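Local coordinates for uncharacterized protein (Bacteroides ovatus CL02T12C04, PDB 6PTM) that probably acts as an exo-carrageenase of glycoside hydrolase family 42, releasing units from the ends of carrageenan chains, at residues 472-477 / 504-509; 110-115 / 480-485; 452-457 / 499-504. All blocks are in the same frame, centred on the assembly; numbering follows the deposited sequence.

Contact 1 of 3, residues 472-477 / 504-509; sequences HMLSTG and TQTWYW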
loop_
_atom_site.group_PDB
_atom_site.type_symbol
_atom_site.label_atom_id
_atom_site.label_comp_id
_atom_site.label_asym_id
_atom_site.label_seq_id
_atom_site.Cartn_x
_atom_site.Cartn_y
_atom_site.Cartn_z
ATOM N N HIS A 472 3.767 -6.690 1.631
ATOM C CA HIS A 472 4.410 -7.080 2.907
ATOM C C HIS A 472 3.318 -7.199 3.977
ATOM O O HIS A 472 3.570 -6.837 5.157
ATOM C CB HIS A 472 5.589 -6.135 3.225
ATOM C CG HIS A 472 6.842 -6.501 2.501
ATOM N ND1 HIS A 472 7.540 -7.688 2.773
ATOM C CD2 HIS A 472 7.516 -5.869 1.512
ATOM C CE1 HIS A 472 8.573 -7.767 1.948
ATOM N NE2 HIS A 472 8.572 -6.661 1.147
ATOM N N MET A 473 2.154 -7.721 3.597
ATOM C CA MET A 473 1.033 -8.000 4.551
ATOM C C MET A 473 1.091 -9.432 5.087
ATOM O O MET A 473 0.247 -9.740 5.953
ATOM C CB MET A 473 -0.326 -7.749 3.889
ATOM C CG MET A 473 -0.545 -6.272 3.573
ATOM S SD MET A 473 -1.118 -5.962 1.874
ATOM C CE MET A 473 -2.756 -6.672 2.044
ATOM N N LEU A 474 2.045 -10.271 4.651
ATOM C CA LEU A 474 2.193 -11.664 5.187
ATOM C C LEU A 474 3.515 -11.811 5.968
ATOM O O LEU A 474 3.447 -12.368 7.057
ATOM C CB LEU A 474 2.086 -12.698 4.059
ATOM C CG LEU A 474 0.793 -12.620 3.243
ATOM C CD1 LEU A 474 0.815 -13.641 2.121
ATOM C CD2 LEU A 474 -0.430 -12.803 4.143
ATOM N N SER A 475 4.661 -11.359 5.427
ATOM C CA SER A 475 5.976 -11.399 6.127
ATOM C C SER A 475 6.819 -10.146 5.827
ATOM O O SER A 475 6.616 -9.471 4.767
ATOM C CB SER A 475 6.742 -12.692 5.811
ATOM O OG SER A 475 7.101 -12.751 4.440
ATOM N N THR A 476 7.742 -9.863 6.749
ATOM C CA THR A 476 8.816 -8.833 6.646
ATOM C C THR A 476 10.133 -9.400 7.218
ATOM O O THR A 476 10.124 -10.552 7.752
ATOM C CB THR A 476 8.408 -7.554 7.400
ATOM O OG1 THR A 476 8.443 -7.791 8.812
ATOM C CG2 THR A 476 7.039 -7.034 6.994
ATOM N N GLY A 477 11.205 -8.604 7.171
ATOM C CA GLY A 477 12.463 -8.861 7.904
ATOM C C GLY A 477 12.248 -8.904 9.412
ATOM O O GLY A 477 13.017 -9.582 10.092
ATOM N N THR A 504 -1.893 -6.899 -6.241
ATOM C CA THR A 504 -0.758 -7.178 -5.337
ATOM C C THR A 504 0.146 -8.229 -5.968
ATOM O O THR A 504 -0.365 -9.298 -6.341
ATOM C CB THR A 504 -1.191 -7.677 -3.961
ATOM O OG1 THR A 504 -2.176 -6.761 -3.475
ATOM C CG2 THR A 504 -0.010 -7.775 -3.020
ATOM N N GLN A 505 1.438 -7.920 -6.069
ATOM C CA GLN A 505 2.482 -8.958 -6.223
ATOM C C GLN A 505 2.988 -9.210 -4.809
ATOM O O GLN A 505 3.714 -8.323 -4.317
ATOM C CB GLN A 505 3.600 -8.514 -7.163
ATOM C CG GLN A 505 4.559 -9.662 -7.433
ATOM C CD GLN A 505 5.668 -9.305 -8.384
ATOM O OE1 GLN A 505 6.237 -8.213 -8.338
ATOM N NE2 GLN A 505 5.964 -10.238 -9.259
ATOM N N THR A 506 2.592 -10.312 -4.164
ATOM C CA THR A 506 2.875 -10.546 -2.727
ATOM C C THR A 506 4.315 -11.060 -2.540
ATOM O O THR A 506 4.741 -11.942 -3.318
ATOM C CB THR A 506 1.858 -11.494 -2.097
ATOM O OG1 THR A 506 0.536 -10.958 -2.280
ATOM C CG2 THR A 506 2.187 -11.754 -0.641
ATOM N N TRP A 507 5.029 -10.530 -1.548
ATOM C CA TRP A 507 6.344 -11.082 -1.097
ATOM C C TRP A 507 6.105 -12.367 -0.293
ATOM O O TRP A 507 5.455 -12.318 0.746
ATOM C CB TRP A 507 7.089 -10.044 -0.251
ATOM C CG TRP A 507 8.408 -10.505 0.300
ATOM C CD1 TRP A 507 8.627 -11.059 1.530
ATOM C CD2 TRP A 507 9.700 -10.447 -0.348
ATOM N NE1 TRP A 507 9.956 -11.338 1.693
ATOM C CE2 TRP A 507 10.638 -10.984 0.561
ATOM C CE3 TRP A 507 10.163 -10.012 -1.602
ATOM C CZ2 TRP A 507 12.006 -11.039 0.278
ATOM C CZ3 TRP A 507 11.518 -10.063 -1.879
ATOM C CH2 TRP A 507 12.421 -10.584 -0.955
ATOM N N TYR A 508 6.594 -13.536 -0.744
ATOM C CA TYR A 508 7.247 -13.807 -2.028
ATOM C C TYR A 508 7.269 -15.323 -2.290
ATOM O O TYR A 508 7.159 -16.116 -1.364
ATOM C CB TYR A 508 8.691 -13.290 -2.138
ATOM C CG TYR A 508 9.744 -13.887 -1.222
ATOM C CD1 TYR A 508 11.081 -13.901 -1.606
ATOM C CD2 TYR A 508 9.436 -14.356 0.053
ATOM C CE1 TYR A 508 12.078 -14.385 -0.766
ATOM C CE2 TYR A 508 10.417 -14.853 0.894
ATOM C CZ TYR A 508 11.746 -14.855 0.495
ATOM O OH TYR A 508 12.707 -15.327 1.353
ATOM N N TRP A 509 7.368 -15.709 -3.555
ATOM C CA TRP A 509 7.370 -17.135 -3.962
ATOM C C TRP A 509 8.790 -17.502 -4.377
ATOM O O TRP A 509 9.093 -17.539 -5.585
ATOM C CB TRP A 509 6.349 -17.391 -5.057
ATOM C CG TRP A 509 6.051 -18.836 -5.339
ATOM C CD1 TRP A 509 6.915 -19.831 -5.710
ATOM C CD2 TRP A 509 4.734 -19.418 -5.361
ATOM N NE1 TRP A 509 6.225 -20.995 -5.949
ATOM C CE2 TRP A 509 4.887 -20.770 -5.756
ATOM C CE3 TRP A 509 3.449 -18.916 -5.090
ATOM C CZ2 TRP A 509 3.794 -21.624 -5.880
ATOM C CZ3 TRP A 509 2.373 -19.767 -5.209
ATOM C CH2 TRP A 509 2.548 -21.098 -5.603
HETATM O O HOH W 1 4.095 -10.537 2.356
HETATM O O HOH W 2 9.775 -12.768 4.366
#

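Contact 2 of 3, residues 110-115 / 480-485; sequences EKYAKL and RDLYQT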
loop_
_atom_site.group_PDB
_atom_site.type_symbol
_atom_site.label_atom_id
_atom_site.label_comp_id
_atom_site.label_asym_id
_atom_site.label_seq_id
_atom_site.Cartn_x
_atom_site.Cartn_y
_atom_site.Cartn_z
ATOM N N GLU A 110 16.808 -27.110 14.453
ATOM C CA GLU A 110 16.848 -28.560 14.087
ATOM C C GLU A 110 15.423 -29.114 14.252
ATOM O O GLU A 110 14.952 -29.804 13.347
ATOM C CB GLU A 110 17.889 -29.347 14.902
ATOM N N LYS A 111 14.735 -28.757 15.336
ATOM C CA LYS A 111 13.357 -29.229 15.615
ATOM C C LYS A 111 12.425 -28.728 14.508
ATOM O O LYS A 111 11.569 -29.512 14.039
ATOM C CB LYS A 111 12.821 -28.688 16.938
ATOM C CG LYS A 111 13.019 -29.522 18.198
ATOM C CD LYS A 111 12.254 -28.853 19.359
ATOM C CE LYS A 111 12.181 -29.634 20.650
ATOM N NZ LYS A 111 13.359 -29.393 21.518
ATOM N N TYR A 112 12.561 -27.451 14.133
ATOM C CA TYR A 112 11.669 -26.787 13.144
ATOM C C TYR A 112 11.856 -27.434 11.779
ATOM O O TYR A 112 10.873 -27.672 11.124
ATOM C CB TYR A 112 11.875 -25.270 13.107
ATOM C CG TYR A 112 10.961 -24.596 14.085
ATOM C CD1 TYR A 112 11.386 -24.297 15.372
ATOM C CD2 TYR A 112 9.632 -24.383 13.760
ATOM C CE1 TYR A 112 10.525 -23.720 16.290
ATOM C CE2 TYR A 112 8.759 -23.806 14.661
ATOM C CZ TYR A 112 9.214 -23.475 15.925
ATOM O OH TYR A 112 8.357 -22.915 16.810
ATOM N N ALA A 113 13.090 -27.731 11.388
ATOM C CA ALA A 113 13.388 -28.340 10.085
ATOM C C ALA A 113 12.783 -29.754 10.061
ATOM O O ALA A 113 12.201 -30.160 9.016
ATOM C CB ALA A 113 14.861 -28.318 9.844
ATOM N N LYS A 114 12.798 -30.441 11.201
ATOM C CA LYS A 114 12.229 -31.810 11.299
ATOM C C LYS A 114 10.703 -31.756 11.216
ATOM O O LYS A 114 10.156 -32.616 10.586
ATOM C CB LYS A 114 12.695 -32.488 12.587
ATOM C CG LYS A 114 14.147 -32.932 12.554
ATOM C CD LYS A 114 14.417 -33.994 13.585
ATOM C CE LYS A 114 15.791 -34.616 13.474
ATOM N NZ LYS A 114 16.799 -33.680 14.003
ATOM N N LEU A 115 10.045 -30.790 11.856
ATOM C CA LEU A 115 8.562 -30.788 11.961
ATOM C C LEU A 115 7.928 -30.119 10.721
ATOM O O LEU A 115 6.748 -30.379 10.475
ATOM C CB LEU A 115 8.134 -30.134 13.278
ATOM C CG LEU A 115 8.309 -28.622 13.414
ATOM C CD1 LEU A 115 7.176 -27.858 12.745
ATOM C CD2 LEU A 115 8.383 -28.239 14.888
ATOM N N ARG A 480 7.557 -12.806 11.551
ATOM C CA ARG A 480 7.444 -14.177 10.998
ATOM C C ARG A 480 6.652 -15.014 11.990
ATOM O O ARG A 480 6.828 -14.830 13.208
ATOM C CB ARG A 480 8.818 -14.813 10.736
ATOM C CG ARG A 480 8.812 -15.788 9.565
ATOM C CD ARG A 480 8.724 -15.147 8.177
ATOM N NE ARG A 480 9.602 -13.990 8.191
ATOM C CZ ARG A 480 10.925 -14.047 8.076
ATOM N NH1 ARG A 480 11.526 -15.206 7.822
ATOM N NH2 ARG A 480 11.632 -12.927 8.173
ATOM N N ASP A 481 5.791 -15.873 11.466
ATOM C CA ASP A 481 4.972 -16.791 12.288
ATOM C C ASP A 481 4.598 -17.957 11.382
ATOM O O ASP A 481 3.749 -17.763 10.462
ATOM C CB ASP A 481 3.747 -16.071 12.865
ATOM C CG ASP A 481 2.848 -17.009 13.661
ATOM O OD1 ASP A 481 3.264 -18.178 13.856
ATOM O OD2 ASP A 481 1.727 -16.584 14.054
ATOM N N LEU A 482 5.159 -19.136 11.652
ATOM C CA LEU A 482 4.880 -20.358 10.837
ATOM C C LEU A 482 3.357 -20.618 10.869
ATOM O O LEU A 482 2.814 -21.067 9.825
ATOM C CB LEU A 482 5.690 -21.539 11.389
ATOM C CG LEU A 482 5.591 -22.835 10.580
ATOM C CD1 LEU A 482 6.088 -22.637 9.148
ATOM C CD2 LEU A 482 6.337 -23.983 11.254
ATOM N N TYR A 483 2.704 -20.316 12.006
ATOM C CA TYR A 483 1.273 -20.624 12.318
ATOM C C TYR A 483 0.355 -19.457 11.918
ATOM O O TYR A 483 -0.820 -19.410 12.302
ATOM C CB TYR A 483 1.120 -20.981 13.800
ATOM C CG TYR A 483 2.099 -22.052 14.244
ATOM C CD1 TYR A 483 2.250 -23.226 13.510
ATOM C CD2 TYR A 483 2.912 -21.882 15.356
ATOM C CE1 TYR A 483 3.164 -24.210 13.867
ATOM C CE2 TYR A 483 3.816 -22.869 15.744
ATOM C CZ TYR A 483 3.944 -24.039 15.003
ATOM O OH TYR A 483 4.825 -25.014 15.393
ATOM N N GLN A 484 0.855 -18.533 11.107
ATOM C CA GLN A 484 0.025 -17.418 10.598
ATOM C C GLN A 484 -1.306 -18.023 10.118
ATOM O O GLN A 484 -1.278 -19.090 9.433
ATOM C CB GLN A 484 0.813 -16.677 9.503
ATOM C CG GLN A 484 0.142 -15.390 9.062
ATOM C CD GLN A 484 0.960 -14.652 8.029
ATOM O OE1 GLN A 484 1.065 -15.087 6.874
ATOM N NE2 GLN A 484 1.488 -13.506 8.424
ATOM N N THR A 485 -2.432 -17.405 10.463
ATOM C CA THR A 485 -3.776 -17.953 10.161
ATOM C C THR A 485 -4.290 -17.498 8.795
ATOM O O THR A 485 -4.020 -16.361 8.345
ATOM C CB THR A 485 -4.758 -17.641 11.288
ATOM O OG1 THR A 485 -5.050 -16.237 11.328
ATOM C CG2 THR A 485 -4.213 -18.133 12.620
#

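Contact 3 of 3, residues 452-457 / 499-504; sequences MAYDFM and HGLTAT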
loop_
_atom_site.group_PDB
_atom_site.type_symbol
_atom_site.label_atom_id
_atom_site.label_comp_id
_atom_site.label_asym_id
_atom_site.label_seq_id
_atom_site.Cartn_x
_atom_site.Cartn_y
_atom_site.Cartn_z
ATOM N N MET A 452 -4.447 4.213 6.879
ATOM C CA MET A 452 -4.208 5.680 6.864
ATOM C C MET A 452 -3.396 6.092 5.638
ATOM O O MET A 452 -3.834 7.022 4.994
ATOM C CB MET A 452 -3.508 6.182 8.119
ATOM C CG MET A 452 -3.604 7.669 8.210
ATOM S SD MET A 452 -2.953 8.295 9.775
ATOM C CE MET A 452 -1.187 8.143 9.508
ATOM N N ALA A 453 -2.300 5.423 5.282
ATOM C CA ALA A 453 -1.509 5.826 4.084
ATOM C C ALA A 453 -2.332 5.615 2.786
ATOM O O ALA A 453 -2.295 6.491 1.905
ATOM C CB ALA A 453 -0.193 5.100 4.035
ATOM N N TYR A 454 -3.038 4.485 2.648
ATOM C CA TYR A 454 -3.959 4.216 1.506
ATOM C C TYR A 454 -4.982 5.366 1.415
ATOM O O TYR A 454 -5.258 5.887 0.298
ATOM C CB TYR A 454 -4.525 2.791 1.651
ATOM C CG TYR A 454 -3.582 1.709 1.160
ATOM C CD1 TYR A 454 -2.226 1.957 0.942
ATOM C CD2 TYR A 454 -4.038 0.428 0.912
ATOM C CE1 TYR A 454 -1.375 0.968 0.484
ATOM C CE2 TYR A 454 -3.193 -0.575 0.461
ATOM C CZ TYR A 454 -1.867 -0.300 0.220
ATOM O OH TYR A 454 -1.062 -1.288 -0.268
ATOM N N ASP A 455 -5.555 5.757 2.555
ATOM C CA ASP A 455 -6.581 6.832 2.600
ATOM C C ASP A 455 -5.961 8.164 2.145
ATOM O O ASP A 455 -6.662 8.952 1.464
ATOM C CB ASP A 455 -7.260 6.904 3.975
ATOM C CG ASP A 455 -8.222 5.745 4.223
ATOM O OD1 ASP A 455 -8.490 4.997 3.235
ATOM O OD2 ASP A 455 -8.667 5.573 5.402
ATOM N N PHE A 456 -4.697 8.410 2.465
ATOM C CA PHE A 456 -4.001 9.630 2.013
ATOM C C PHE A 456 -3.825 9.554 0.482
ATOM O O PHE A 456 -4.176 10.522 -0.225
ATOM C CB PHE A 456 -2.722 9.845 2.824
ATOM C CG PHE A 456 -1.943 11.062 2.397
ATOM C CD1 PHE A 456 -2.299 12.327 2.849
ATOM C CD2 PHE A 456 -0.909 10.957 1.471
ATOM C CE1 PHE A 456 -1.595 13.454 2.425
ATOM C CE2 PHE A 456 -0.189 12.084 1.076
ATOM C CZ PHE A 456 -0.539 13.330 1.539
ATOM N N MET A 457 -3.269 8.456 -0.012
ATOM C CA MET A 457 -3.033 8.244 -1.459
ATOM C C MET A 457 -4.382 8.370 -2.223
ATOM O O MET A 457 -4.412 9.029 -3.276
ATOM C CB MET A 457 -2.411 6.862 -1.674
ATOM C CG MET A 457 -0.985 6.734 -1.251
ATOM S SD MET A 457 -0.435 4.986 -1.417
ATOM C CE MET A 457 0.435 4.707 0.125
ATOM N N HIS A 499 -9.752 -0.131 1.256
ATOM C CA HIS A 499 -9.064 1.180 1.288
ATOM C C HIS A 499 -8.409 1.514 -0.066
ATOM O O HIS A 499 -7.663 2.514 -0.112
ATOM C CB HIS A 499 -8.114 1.194 2.470
ATOM C CG HIS A 499 -8.797 1.290 3.811
ATOM N ND1 HIS A 499 -8.843 2.483 4.525
ATOM C CD2 HIS A 499 -9.467 0.371 4.550
ATOM C CE1 HIS A 499 -9.481 2.292 5.663
ATOM N NE2 HIS A 499 -9.882 0.975 5.709
ATOM N N GLY A 500 -8.604 0.702 -1.108
ATOM C CA GLY A 500 -8.216 1.085 -2.481
ATOM C C GLY A 500 -7.349 0.078 -3.218
ATOM O O GLY A 500 -7.182 0.237 -4.418
ATOM N N LEU A 501 -6.784 -0.905 -2.538
ATOM C CA LEU A 501 -5.876 -1.860 -3.213
ATOM C C LEU A 501 -6.596 -2.596 -4.351
ATOM O O LEU A 501 -7.673 -3.205 -4.124
ATOM C CB LEU A 501 -5.354 -2.850 -2.184
ATOM C CG LEU A 501 -4.382 -3.899 -2.714
ATOM C CD1 LEU A 501 -3.144 -3.227 -3.323
ATOM C CD2 LEU A 501 -4.006 -4.810 -1.557
ATOM N N THR A 502 -5.950 -2.630 -5.515
ATOM C CA THR A 502 -6.518 -3.245 -6.741
ATOM C C THR A 502 -5.744 -4.506 -7.111
ATOM O O THR A 502 -6.357 -5.453 -7.576
ATOM C CB THR A 502 -6.548 -2.297 -7.947
ATOM O OG1 THR A 502 -6.747 -0.941 -7.554
ATOM C CG2 THR A 502 -7.643 -2.707 -8.908
ATOM N N ALA A 503 -4.430 -4.500 -6.973
ATOM C CA ALA A 503 -3.571 -5.616 -7.402
ATOM C C ALA A 503 -2.391 -5.692 -6.460
ATOM O O ALA A 503 -1.930 -4.638 -6.013
ATOM C CB ALA A 503 -3.116 -5.397 -8.811
ATOM N N THR A 504 -1.893 -6.899 -6.241
ATOM C CA THR A 504 -0.758 -7.178 -5.337
ATOM C C THR A 504 0.146 -8.229 -5.968
ATOM O O THR A 504 -0.365 -9.298 -6.341
ATOM C CB THR A 504 -1.191 -7.677 -3.961
ATOM O OG1 THR A 504 -2.176 -6.761 -3.475
ATOM C CG2 THR A 504 -0.010 -7.775 -3.020
HETATM O O HOH W 3 -9.149 4.883 0.680
#

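Contact 1 of 3, residues 472-477 / 504-509
His472 and Trp507 run alongside each other in the same direction and carry most of this contact. Their rings meet obliquely: the imidazole and the five-membered ring of the indole are inclined at 39°, with centroids 4.5 Å apart. A CH-pi contact adds to this, for Trp507 CB sits over the imidazole face, 3.9 Å from the ring centroid. Having CG anti to the backbone N (chi1 178°) brings the indole of Trp507 against His472. Its opposite face is covered by the ring of the next residue, Tyr508, so the indole lies between two flat groups, a place suited to a broad aromatic. Serine is short, and its hydroxyl can lie at the indole edge: Ser475 OG is near the ring plane, 3.7 Å from Trp507 CD1. Water 2 joins the two polar atoms there, hydrogen-bonding to Ser475 OG and accepting from Trp507 NE1 at 3.0 Å. Away from the rings the meeting is purely apolar: the side chains of Leu474 and Thr506 cross at about a right angle, CD1 of the first 3.6 Å from CG2 of the second.

Segment 472-477 follows strand 466-471, while 504-509 holds the end of strand 503-506. These neighbouring parallel strands are probably the seventh and eighth of a (beta/alpha)8 barrel, whose C-terminal strand ends carry the active site in other members of the clan. A cis peptide joins Trp507 to Tyr508, as is familiar at the end of the eighth strand in related glycoside hydrolases.

Behind the first shell, the imidazole is held at both nitrogens. ND1 donates to Ser475 O in the ring plane and nearly straight (2.8 Å, 172°), while NE2 bonds to Glu470. Water 1 ties the backbones together, accepting from Leu474 N and donating to Trp507 O at 2.8 Å.

Contact 2 of 3, residues 110-115 / 480-485
A type I beta turn from Asp481 to Gln484 presents its two central residues, Leu482 and Tyr483, to Tyr112 and Leu115 on helix 109-139. The meeting is light and apolar, with no hydrogen bond across it. Leu482 does most of the touching through one methyl. With CG anti to the backbone N (chi1 -175°), the side chain extends from the turn toward the helix. CD2 arrives at the edge of the Tyr112 ring, 4.2 Å from Tyr112 CD2, and it also lies 4.2 Å from Leu115 CD1. Residues 112 and 115 are three positions apart on a helix and therefore share a face; the one methyl lies between them, and leucine is long enough to put it there. Leu115 lays its own CD2 over one face of the Tyr112 ring, while CD2 of Leu482 is at the edge. Tyr483 passes at a slant, bringing its OH to 4.2 Å from Tyr112 CE2.

The turn owes its shape to bonds of its own. Gln484 N donates to Asp481 O at 3.1 Å, the bond expected between first and last residues of a beta turn. Inside it lies an Asx turn: Asp481 OD1 accepts from Tyr483 N at 2.9 Å, approached from above the carboxylate plane. Aspartate suits the place because its short side chain can fold back over the following backbone.

Leu482 N and O are bonded to Tyr105 and Gln533, which tie the turn down from both of its polar backbone atoms. On the helical side, Tyr112 also meets Phe99 and Tyr105, and Ala113 packs on helix 92-100. The turn leads straight into helix 486-498, whose N-cap is Thr485, so the contact joins the N-terminal helices to the start of a barrel helix.

Contact 3 of 3, residues 452-457 / 499-504
Tyr454 CB, where the ring side chain leaves helix 448-460, packs 3.6 Å from His499 O and 4.0 Å from His499 CB. Farther out, the ring carbon CE2 comes to 4.1 Å from Leu501 CB, the ring and the leucine crossing at a slant. At the tip, the OH passes 4.2 Å from Leu501 CD1 and is hydrogen-bonded to Asn423 and Asn468. A tyrosine suits this buried path, since its ring offers apolar carbons along the way and a polar end among the asparagines.

The next residue on the helix, Asp455, makes the polar half of the contact. Its CG stands anti to the carbonyl carbon (chi1 -73°), which brings the carboxylate to the His499 ring. His499 ND1 donates to Asp455 OD1 at 2.8 Å, meeting it on the syn side, about 30° out of the carboxylate plane, with the two planes 24° apart. Water 3 bridges Asp455 OD1 and His499 O, donating to the latter at 2.9 Å, so Asp455 holds His499 through both its ring and its carbonyl.

His499 stands at the C-terminus of helix 486-498, and Gly500 ends that helix in a Schellman motif, its positive phi being one that glycine alone takes up easily. Strand 503-506 comes next, helix and strand being consecutive elements of the probable (beta/alpha)8 barrel, of which helix 448-460 is another helix.

Beyond the pair, His499 NE2 bonds to Glu708 on strand 707-715 and Asp455 OD2 to Tyr587 on helix 579-590, so these two residues link the barrel with two later parts of the chain. With an alanine here in place of Asp455, His499 ND1, the Tyr587 hydroxyl and water 3 would probably lose this carboxylate acceptor, and the imidazole is likely to become freer to turn. Leu501 also packs on Asn468 of strand 466-471.

In the fold
Along the chain the segments interleave: 110-115, 452-457, 472-477, 480-485, 499-504 and 504-509, so each contact crosses the others. Contacts 1 and 3 share Thr504 and strand 503-506, with centres about 16 Å apart, and Met473 touches Leu501 between them. Contact 2 is about 17 Å from contact 1 by centres and about 31 Å from contact 3; Leu474 and Gln484 join it to the first. The three run from the N-terminal end of strand 503-506, past the C-terminal ends of strands 466-471 and 503-506, to the N-terminal helices. Contact 1 probably lies at the active-site end of the barrel, while contacts 2 and 3 tie that barrel to the N-terminal helices and to later parts of the chain.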